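Local structure of HPT domain (Escherichia coli, 2A0B) at residues 54-57 and 58-62; 75-78 and 79-83; 100-103 and 104-107. The protein serves as the HPt phosphotransfer domain of the sensor kinase ArcB, relaying phosphoryl groups to the regulator ArcA in the system for anaerobic repression. All blocks are in the same frame, centred on the assembly; numbering follows the deposited sequence.

Contact 1 (54-57 and 58-62); sequences QDKK and GIVEE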
ATOM      1  N   GLN A  54      13.242   7.528  15.473  1.00 37.48           N
ATOM      2  CA  GLN A  54      12.076   7.913  16.262  1.00 38.81           C
ATOM      3  C   GLN A  54      11.557   9.247  15.787  1.00 37.58           C
ATOM      4  O   GLN A  54      11.116  10.107  16.559  1.00 38.45           O
ATOM      5  CB  GLN A  54      12.435   7.800  17.771  1.00 41.86           C
ATOM      6  CG  GLN A  54      12.641   6.329  18.106  1.00 45.08           C
ATOM      7  CD  GLN A  54      12.729   5.832  19.512  1.00 48.36           C
ATOM      8  OE1 GLN A  54      13.624   5.025  19.834  1.00 50.35           O
ATOM      9  NE2 GLN A  54      11.828   6.228  20.408  1.00 50.32           N
ATOM     10  N   ASP A  55      11.537   9.455  14.449  1.00 34.88           N
ATOM     11  CA  ASP A  55      11.062  10.727  13.876  1.00 32.76           C
ATOM     12  C   ASP A  55       9.592  10.558  13.517  1.00 32.65           C
ATOM     13  O   ASP A  55       9.244  10.044  12.448  1.00 31.48           O
ATOM     14  CB  ASP A  55      11.915  11.073  12.672  1.00 34.01           C
ATOM     15  CG  ASP A  55      11.498  12.272  11.852  1.00 35.80           C
ATOM     16  OD1 ASP A  55      10.507  12.953  12.139  1.00 34.98           O
ATOM     17  OD2 ASP A  55      12.164  12.588  10.840  1.00 39.77           O
ATOM     18  N   LYS A  56       8.672  10.933  14.396  1.00 30.28           N
ATOM     19  CA  LYS A  56       7.256  10.770  14.234  1.00 31.12           C
ATOM     20  C   LYS A  56       6.701  11.504  13.005  1.00 30.25           C
ATOM     21  O   LYS A  56       5.930  10.881  12.269  1.00 29.00           O
ATOM     22  CB  LYS A  56       6.490  11.200  15.495  1.00 31.95           C
ATOM     23  CG  LYS A  56       4.990  11.147  15.279  1.00 34.67           C
ATOM     24  CD  LYS A  56       4.239  11.928  16.344  1.00 37.11           C
ATOM     25  CE  LYS A  56       3.579  10.956  17.294  1.00 37.72           C
ATOM     26  NZ  LYS A  56       2.861  11.690  18.393  1.00 38.39           N
ATOM     27  N   LYS A  57       7.161  12.722  12.755  1.00 28.85           N
ATOM     28  CA  LYS A  57       6.677  13.452  11.574  1.00 30.75           C
ATOM     29  C   LYS A  57       7.101  12.721  10.297  1.00 28.17           C
ATOM     30  O   LYS A  57       6.319  12.692   9.342  1.00 28.40           O
ATOM     31  CB  LYS A  57       7.171  14.897  11.595  1.00 33.96           C
ATOM     32  CG  LYS A  57       7.166  15.620  10.259  1.00 38.41           C
ATOM     33  CD  LYS A  57       7.200  17.142  10.424  1.00 41.91           C
ATOM     34  CE  LYS A  57       7.691  17.779   9.126  1.00 45.16           C
ATOM     35  NZ  LYS A  57       6.582  18.356   8.315  1.00 46.97           N
ATOM     36  N   GLY A  58       8.307  12.204  10.269  1.00 26.75           N
ATOM     37  CA  GLY A  58       8.866  11.474   9.123  1.00 27.15           C
ATOM     38  C   GLY A  58       8.067  10.215   8.863  1.00 25.64           C
ATOM     39  O   GLY A  58       7.707   9.843   7.744  1.00 24.58           O
ATOM     40  N   ILE A  59       7.736   9.446   9.938  1.00 22.92           N
ATOM     41  CA  ILE A  59       6.929   8.267   9.791  1.00 22.65           C
ATOM     42  C   ILE A  59       5.528   8.572   9.300  1.00 21.23           C
ATOM     43  O   ILE A  59       5.040   7.893   8.387  1.00 22.78           O
ATOM     44  CB  ILE A  59       6.768   7.496  11.154  1.00 22.97           C
ATOM     45  CG1 ILE A  59       8.149   7.037  11.635  1.00 23.86           C
ATOM     46  CG2 ILE A  59       5.751   6.373  11.040  1.00 23.39           C
ATOM     47  CD1 ILE A  59       8.012   6.552  13.106  1.00 26.32           C
ATOM     48  N   VAL A  60       4.858   9.587   9.820  1.00 20.74           N
ATOM     49  CA  VAL A  60       3.499   9.911   9.425  1.00 20.68           C
ATOM     50  C   VAL A  60       3.534  10.415   7.956  1.00 21.70           C
ATOM     51  O   VAL A  60       2.590  10.062   7.262  1.00 21.49           O
ATOM     52  CB  VAL A  60       2.957  11.003  10.380  1.00 23.63           C
ATOM     53  CG1 VAL A  60       1.656  11.616   9.873  1.00 24.06           C
ATOM     54  CG2 VAL A  60       2.734  10.365  11.766  1.00 24.03           C
ATOM     55  N   GLU A  61       4.522  11.190   7.607  1.00 23.27           N
ATOM     56  CA  GLU A  61       4.568  11.727   6.223  1.00 25.90           C
ATOM     57  C   GLU A  61       4.745  10.629   5.183  1.00 24.03           C
ATOM     58  O   GLU A  61       4.037  10.560   4.173  1.00 23.02           O
ATOM     59  CB  GLU A  61       5.697  12.758   6.109  1.00 30.72           C
ATOM     60  CG  GLU A  61       5.163  14.178   6.213  1.00 39.59           C
ATOM     61  CD  GLU A  61       6.165  15.181   6.746  1.00 43.51           C
ATOM     62  OE1 GLU A  61       7.384  14.911   6.662  1.00 47.11           O
ATOM     63  OE2 GLU A  61       5.738  16.244   7.267  1.00 45.76           O
ATOM     64  N   GLU A  62       5.597   9.641   5.501  1.00 23.80           N
ATOM     65  CA  GLU A  62       5.830   8.532   4.567  1.00 21.42           C
ATOM     66  C   GLU A  62       4.642   7.629   4.558  1.00 21.98           C
ATOM     67  O   GLU A  62       4.211   7.037   3.516  1.00 19.96           O
ATOM     68  CB  GLU A  62       7.162   7.829   4.897  1.00 22.99           C
ATOM     69  CG  GLU A  62       7.712   7.047   3.717  1.00 25.53           C
ATOM     70  CD  GLU A  62       8.220   7.943   2.587  1.00 27.50           C
ATOM     71  OE1 GLU A  62       8.257   9.178   2.719  1.00 29.49           O
ATOM     72  OE2 GLU A  62       8.584   7.366   1.548  1.00 28.67           O
TER
HETATM   73  O   HOH W   1       4.037  14.837   9.215  1.00 62.47           O
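Lys57 and Glu61, one helical turn apart, cross near the start of helix 56-72 and meet in a salt bridge, NZ to OE2 at a short 2.5 Å. The lysine runs extended until its last torsion (chi4 102°), where the bend turns NZ onto the carboxylate; OE2 takes it on its syn lone pair, and Lys57 CE lies 3.1 Å from the same oxygen. Lys57 O accepts Glu61 N at 2.9 Å and also a water, which gives a weak second bond to Glu61 OE2. Gly58 packs against the N-cap: Asp55 OD1 accepts Gly58 N at 3.0 Å, the donor arriving from above the carboxylate plane. With CG anti to the backbone N (chi1 174°), the Asp55 carboxylate stands close beside Gly58, where a side chain on the glycine would run into OD2. With an alanine in place of Asp55 that acceptor is gone, which is likely to leave Gly58 N without its capping bond. Asp55 also touches Asn50 of helix 26-52. Negative charge at the N-terminal end of a helix probably interacts favourably with the helix dipole, and the exposed ion pair ties the first turn to the second.

Contact 2 (75-78 and 79-83); sequences LRHL and QQLGQ. With ZN (zinc ion), chain B.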
ATOM      1  N   LEU A  75      -4.746  -1.115  -4.028  1.00 17.50           N
ATOM      2  CA  LEU A  75      -4.171  -2.082  -2.936  1.00 17.14           C
ATOM      3  C   LEU A  75      -4.834  -1.642  -1.605  1.00 15.13           C
ATOM      4  O   LEU A  75      -4.099  -0.917  -0.915  1.00 16.94           O
ATOM      5  CB  LEU A  75      -2.669  -1.998  -3.002  1.00 16.51           C
ATOM      6  CG  LEU A  75      -2.018  -2.583  -4.316  1.00 18.89           C
ATOM      7  CD1 LEU A  75      -0.593  -2.177  -4.491  1.00 20.10           C
ATOM      8  CD2 LEU A  75      -2.207  -4.098  -4.290  1.00 20.97           C
ATOM      9  N   ARG A  76      -6.025  -2.099  -1.376  1.00 17.28           N
ATOM     10  CA  ARG A  76      -6.845  -1.658  -0.241  1.00 19.00           C
ATOM     11  C   ARG A  76      -6.180  -2.002   1.129  1.00 18.97           C
ATOM     12  O   ARG A  76      -6.149  -1.138   1.973  1.00 19.34           O
ATOM     13  CB  ARG A  76      -8.178  -2.364  -0.361  1.00 24.42           C
ATOM     14  CG  ARG A  76      -9.270  -2.083   0.655  1.00 32.89           C
ATOM     15  CD  ARG A  76     -10.057  -3.365   0.893  1.00 36.97           C
ATOM     16  NE  ARG A  76     -11.146  -3.748   0.046  1.00 43.09           N
ATOM     17  CZ  ARG A  76     -12.340  -3.227  -0.236  1.00 45.04           C
ATOM     18  NH1 ARG A  76     -12.784  -2.062   0.233  1.00 46.57           N
ATOM     19  NH2 ARG A  76     -13.175  -3.846  -1.078  1.00 46.70           N
ATOM     20  N   HIS A  77      -5.568  -3.200   1.192  1.00 19.28           N
ATOM     21  CA  HIS A  77      -4.978  -3.480   2.554  1.00 20.87           C
ATOM     22  C   HIS A  77      -3.745  -2.712   2.813  1.00 19.42           C
ATOM     23  O   HIS A  77      -3.457  -2.229   3.964  1.00 18.42           O
ATOM     24  CB  HIS A  77      -4.706  -5.002   2.554  1.00 18.97           C
ATOM     25  CG  HIS A  77      -3.948  -5.432   3.812  1.00 21.45           C
ATOM     26  ND1 HIS A  77      -4.545  -5.247   5.041  1.00 23.48           N
ATOM     27  CD2 HIS A  77      -2.726  -5.916   3.942  1.00 22.83           C
ATOM     28  CE1 HIS A  77      -3.661  -5.686   5.962  1.00 21.60           C
ATOM     29  NE2 HIS A  77      -2.598  -6.045   5.317  1.00 17.69           N
ATOM     30  N   LEU A  78      -2.872  -2.412   1.849  1.00 16.63           N
ATOM     31  CA  LEU A  78      -1.715  -1.597   1.979  1.00 17.19           C
ATOM     32  C   LEU A  78      -2.154  -0.138   2.284  1.00 17.67           C
ATOM     33  O   LEU A  78      -1.528   0.564   3.036  1.00 18.05           O
ATOM     34  CB  LEU A  78      -0.715  -1.573   0.825  1.00 18.50           C
ATOM     35  CG  LEU A  78      -0.112  -2.952   0.447  1.00 18.89           C
ATOM     36  CD1 LEU A  78       0.928  -2.829  -0.644  1.00 20.68           C
ATOM     37  CD2 LEU A  78       0.638  -3.481   1.710  1.00 22.20           C
ATOM     38  N   GLN A  79      -3.274   0.236   1.634  1.00 16.94           N
ATOM     39  CA  GLN A  79      -3.790   1.594   1.943  1.00 19.31           C
ATOM     40  C   GLN A  79      -4.239   1.752   3.409  1.00 18.85           C
ATOM     41  O   GLN A  79      -3.868   2.751   4.025  1.00 18.93           O
ATOM     42  CB  GLN A  79      -4.998   1.839   1.008  1.00 19.83           C
ATOM     43  CG  GLN A  79      -5.485   3.297   1.107  1.00 25.62           C
ATOM     44  CD  GLN A  79      -6.782   3.461   0.344  1.00 30.64           C
ATOM     45  OE1 GLN A  79      -7.063   4.594  -0.077  1.00 36.09           O
ATOM     46  NE2 GLN A  79      -7.579   2.463   0.134  1.00 31.89           N
ATOM     47  N   GLN A  80      -4.844   0.684   3.897  1.00 20.59           N
ATOM     48  CA  GLN A  80      -5.302   0.698   5.307  1.00 21.46           C
ATOM     49  C   GLN A  80      -4.116   0.661   6.262  1.00 21.76           C
ATOM     50  O   GLN A  80      -4.095   1.417   7.269  1.00 19.14           O
ATOM     51  CB  GLN A  80      -6.271  -0.434   5.577  1.00 25.69           C
ATOM     52  CG  GLN A  80      -6.827  -0.409   7.005  1.00 32.82           C
ATOM     53  CD  GLN A  80      -7.407   0.916   7.445  1.00 37.86           C
ATOM     54  OE1 GLN A  80      -7.973   1.677   6.624  1.00 41.47           O
ATOM     55  NE2 GLN A  80      -7.283   1.255   8.739  1.00 38.69           N
ATOM     56  N   LEU A  81      -3.054  -0.090   5.907  1.00 18.75           N
ATOM     57  CA  LEU A  81      -1.846   0.004   6.772  1.00 18.06           C
ATOM     58  C   LEU A  81      -1.224   1.364   6.831  1.00 18.68           C
ATOM     59  O   LEU A  81      -0.688   1.965   7.740  1.00 19.04           O
ATOM     60  CB  LEU A  81      -0.733  -0.975   6.305  1.00 20.66           C
ATOM     61  CG  LEU A  81      -0.929  -2.419   6.715  1.00 24.18           C
ATOM     62  CD1 LEU A  81       0.205  -3.213   6.090  1.00 21.85           C
ATOM     63  CD2 LEU A  81      -0.911  -2.440   8.240  1.00 23.19           C
ATOM     64  N   GLY A  82      -1.226   2.055   5.608  1.00 17.43           N
ATOM     65  CA  GLY A  82      -0.630   3.388   5.557  1.00 17.95           C
ATOM     66  C   GLY A  82      -1.593   4.340   6.310  1.00 16.04           C
ATOM     67  O   GLY A  82      -0.969   5.212   6.928  1.00 19.01           O
ATOM     68  N   GLN A  83      -2.853   4.132   6.298  1.00 17.37           N
ATOM     69  CA  GLN A  83      -3.770   4.972   7.090  1.00 19.55           C
ATOM     70  C   GLN A  83      -3.438   4.830   8.587  1.00 20.29           C
ATOM     71  O   GLN A  83      -3.296   5.847   9.276  1.00 19.89           O
ATOM     72  CB  GLN A  83      -5.206   4.597   6.794  1.00 23.06           C
ATOM     73  CG  GLN A  83      -6.202   5.222   7.759  1.00 24.71           C
ATOM     74  CD  GLN A  83      -6.299   6.715   7.581  1.00 29.50           C
ATOM     75  OE1 GLN A  83      -5.812   7.281   6.609  1.00 33.62           O
ATOM     76  NE2 GLN A  83      -6.924   7.414   8.543  1.00 31.32           N
TER
HETATM   77 ZN    ZN B 800      -0.950  -7.064   6.081  1.00 24.08          ZN
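His77 and Leu81 lie one turn apart on helix 76-85 of the HPt four-helix bundle, their side chains crossing with Leu81 CD1 4.1 Å from His77 NE2 and oblique to the ring. Backbone pairing is regular from the first turn. Leu75, at the N-cap, has no polar side chain to offer, but its carbonyl O takes Gln79 N at 2.9 Å. Arg76 O is matched by Gln80 N, His77 O by Leu81 N at 2.9 Å, and Leu78 O by Gly82 N, while Gln83 N reaches back to Gln79 O. Several polar side chains find partners beyond this run of helix bonds: Arg76 NE donates to Leu12 O, Gln83 OE1 bonds Lys67 NZ of helix 56-72, and Gln80 NE2 makes a weak bond to Gln84 OE1. The apolar face is turned inward, with Leu78 and Leu75 both against Phe36 and Ala70; between Leu78 CD2 and Leu81 CD1 the contact is a looser 4.4 Å. His77 NE2 is spent on metal, binding zinc alongside Glu103 and Glu107 of helix 93-122. Its CG lies anti to the backbone N (chi1 173°), which carries the imidazole out from the helix to the ion. Leu81 CD1 comes within 4.0 Å of the zinc, giving the site an apolar neighbour. The ion sits evenly off the nitrogen: NE2 is 2.1 Å away, and the flanking His77 CD2 and CE1 are each 3.0 Å from it.

Contact 3 (100-103 and 104-107); sequences WIEE and MKEE. With ZN (zinc ion), chain B.
Residues 100-107 form two turns of helix 93-122, Trp100 O, Ile101 O, Glu102 O and Glu103 O accepting the amides of Met104, Lys105, Glu106 and Glu107 in turn; the last of these bonds is the most bent, with 137° at the hydrogen. Glu103 and Glu107 lie side by side and point the same way, their carboxylate planes only 17° apart, and both hold the zinc ion. Glu103 OE2 is 2.1 Å and Glu107 OE2 2.0 Å from the metal. Each uses essentially one oxygen, since Glu107 OE1 stays 3.0 Å from the zinc and Glu103 OE1 farther still. Glu103 is fully extended, whereas Glu107 CG sits between its backbone N and carbonyl carbon (chi1 73°), a choice that swings its carboxylate back alongside Glu103. The two OE2 atoms stand 3.4 Å apart, their charges probably offset by the metal they share. On another side of the helix Glu102 crosses Glu106, but the modelled approach of the two carboxylates is too short to be trusted. His77 of helix 76-85 supplies another zinc ligand, and Leu81 of that helix packs against both metal-binding glutamates. Trp100 lies on Gln84 and Ile85 of the same helix, while Ile101 meets Leu47 and Glu48, and Lys105 meets Val44, on helix 26-52.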
ATOM      1  N   TRP A 100       3.288  -2.412  12.296  1.00 18.79           N
ATOM      2  CA  TRP A 100       2.655  -2.173  10.949  1.00 17.05           C
ATOM      3  C   TRP A 100       3.703  -1.896   9.938  1.00 16.57           C
ATOM      4  O   TRP A 100       3.460  -2.359   8.767  1.00 17.46           O
ATOM      5  CB  TRP A 100       1.778  -0.926  11.154  1.00 16.98           C
ATOM      6  CG  TRP A 100       0.581  -1.129  12.015  1.00 19.04           C
ATOM      7  CD1 TRP A 100      -0.123  -2.246  12.286  1.00 20.68           C
ATOM      8  CD2 TRP A 100      -0.035  -0.092  12.813  1.00 18.67           C
ATOM      9  NE1 TRP A 100      -1.171  -1.996  13.134  1.00 22.09           N
ATOM     10  CE2 TRP A 100      -1.111  -0.662  13.479  1.00 19.49           C
ATOM     11  CE3 TRP A 100       0.247   1.277  12.929  1.00 19.87           C
ATOM     12  CZ2 TRP A 100      -1.971   0.060  14.320  1.00 22.52           C
ATOM     13  CZ3 TRP A 100      -0.591   1.984  13.809  1.00 19.30           C
ATOM     14  CH2 TRP A 100      -1.656   1.391  14.458  1.00 20.12           C
ATOM     15  N   ILE A 101       4.805  -1.266  10.187  1.00 15.12           N
ATOM     16  CA  ILE A 101       5.900  -1.034   9.267  1.00 15.56           C
ATOM     17  C   ILE A 101       6.439  -2.373   8.814  1.00 18.59           C
ATOM     18  O   ILE A 101       6.688  -2.687   7.674  1.00 18.20           O
ATOM     19  CB  ILE A 101       6.939  -0.067   9.785  1.00 18.54           C
ATOM     20  CG1 ILE A 101       6.262   1.342   9.927  1.00 19.86           C
ATOM     21  CG2 ILE A 101       8.210  -0.130   8.967  1.00 19.20           C
ATOM     22  CD1 ILE A 101       7.222   2.323  10.617  1.00 21.30           C
ATOM     23  N   GLU A 102       6.815  -3.263   9.823  1.00 16.61           N
ATOM     24  CA  GLU A 102       7.315  -4.572   9.418  1.00 17.91           C
ATOM     25  C   GLU A 102       6.322  -5.381   8.625  1.00 18.49           C
ATOM     26  O   GLU A 102       6.735  -6.102   7.695  1.00 19.90           O
ATOM     27  CB  GLU A 102       7.600  -5.327  10.768  1.00 19.60           C
ATOM     28  CG  GLU A 102       8.214  -6.688  10.470  1.00 23.47           C
ATOM     29  CD  GLU A 102       9.560  -6.727   9.807  1.00 25.26           C
ATOM     30  OE1 GLU A 102      10.401  -5.795   9.805  1.00 28.20           O
ATOM     31  OE2 GLU A 102       9.795  -7.801   9.205  1.00 26.80           O
ATOM     32  N   GLU A 103       5.046  -5.395   8.907  1.00 17.81           N
ATOM     33  CA  GLU A 103       3.990  -6.058   8.203  1.00 18.02           C
ATOM     34  C   GLU A 103       3.987  -5.569   6.711  1.00 19.67           C
ATOM     35  O   GLU A 103       4.014  -6.382   5.807  1.00 19.29           O
ATOM     36  CB  GLU A 103       2.659  -5.758   8.819  1.00 19.88           C
ATOM     37  CG  GLU A 103       1.553  -6.505   8.136  1.00 19.33           C
ATOM     38  CD  GLU A 103       0.219  -6.161   8.694  1.00 20.37           C
ATOM     39  OE1 GLU A 103       0.055  -5.663   9.877  1.00 22.63           O
ATOM     40  OE2 GLU A 103      -0.827  -6.377   8.036  1.00 19.93           O
ATOM     41  N   MET A 104       4.036  -4.241   6.635  1.00 17.12           N
ATOM     42  CA  MET A 104       4.137  -3.676   5.240  1.00 19.24           C
ATOM     43  C   MET A 104       5.352  -4.156   4.509  1.00 20.11           C
ATOM     44  O   MET A 104       5.276  -4.568   3.330  1.00 19.42           O
ATOM     45  CB  MET A 104       4.256  -2.131   5.339  0.50 20.79           C
ATOM     46  CG  MET A 104       4.467  -1.563   3.920  0.50 22.36           C
ATOM     47  SD  MET A 104       2.923  -0.796   3.333  0.50 25.00           S
ATOM     48  CE  MET A 104       2.938   0.563   4.518  0.50 19.26           C
ATOM     49  N   LYS A 105       6.546  -4.142   5.113  1.00 18.91           N
ATOM     50  CA  LYS A 105       7.801  -4.515   4.519  1.00 19.54           C
ATOM     51  C   LYS A 105       7.714  -5.959   4.021  1.00 19.52           C
ATOM     52  O   LYS A 105       8.189  -6.324   2.930  1.00 20.61           O
ATOM     53  CB  LYS A 105       8.921  -4.344   5.547  1.00 21.61           C
ATOM     54  CG  LYS A 105      10.268  -4.902   5.062  1.00 25.66           C
ATOM     55  CD  LYS A 105      11.298  -4.683   6.173  1.00 31.78           C
ATOM     56  CE  LYS A 105      12.706  -4.605   5.598  1.00 36.86           C
ATOM     57  NZ  LYS A 105      13.738  -4.725   6.684  1.00 39.94           N
ATOM     58  N   GLU A 106       7.178  -6.820   4.888  1.00 18.56           N
ATOM     59  CA  GLU A 106       7.144  -8.242   4.559  1.00 20.28           C
ATOM     60  C   GLU A 106       6.142  -8.593   3.488  1.00 19.80           C
ATOM     61  O   GLU A 106       6.365  -9.601   2.791  1.00 23.35           O
ATOM     62  CB  GLU A 106       6.799  -9.136   5.810  1.00 21.41           C
ATOM     63  CG  GLU A 106       7.950  -9.131   6.812  1.00 23.56           C
ATOM     64  CD  GLU A 106       7.635  -9.962   8.086  1.00 23.78           C
ATOM     65  OE1 GLU A 106       6.762 -10.815   8.070  1.00 26.18           O
ATOM     66  OE2 GLU A 106       8.335  -9.628   9.052  1.00 26.33           O
ATOM     67  N   GLU A 107       5.005  -7.894   3.309  1.00 17.05           N
ATOM     68  CA  GLU A 107       3.979  -8.327   2.429  1.00 15.98           C
ATOM     69  C   GLU A 107       3.801  -7.475   1.080  1.00 14.66           C
ATOM     70  O   GLU A 107       3.029  -8.108   0.353  1.00 17.54           O
ATOM     71  CB  GLU A 107       2.622  -8.269   3.056  1.00 17.95           C
ATOM     72  CG  GLU A 107       2.084  -6.829   3.208  1.00 20.10           C
ATOM     73  CD  GLU A 107       0.710  -6.916   3.748  1.00 22.81           C
ATOM     74  OE1 GLU A 107      -0.270  -7.439   3.220  1.00 25.26           O
ATOM     75  OE2 GLU A 107       0.602  -6.443   4.922  1.00 26.27           O
TER
HETATM   76 ZN    ZN B 800      -0.950  -7.064   6.081  1.00 24.08          ZN

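In the fold
The three contacts follow one another along the chain, none nesting in or crossing another, and each is local, closing no loop longer than a helical turn. Contact 1 spans the turn that ends helix 26-52 and the first turns of helix 56-72; Val60 lies about 6 Å, side chain to side chain, from the phosphorylation site His64 on the same helix. Contact 2 begins helix 76-85 after the next turn, and contact 3 lies inside the long helix 93-122. Contacts 2 and 3 meet side chain to side chain and share the zinc ion, which links helix 76-85 to helix 93-122. Contact 1 stands apart, its centre about 17 Å from that of contact 2 and about 16 Å from that of contact 3.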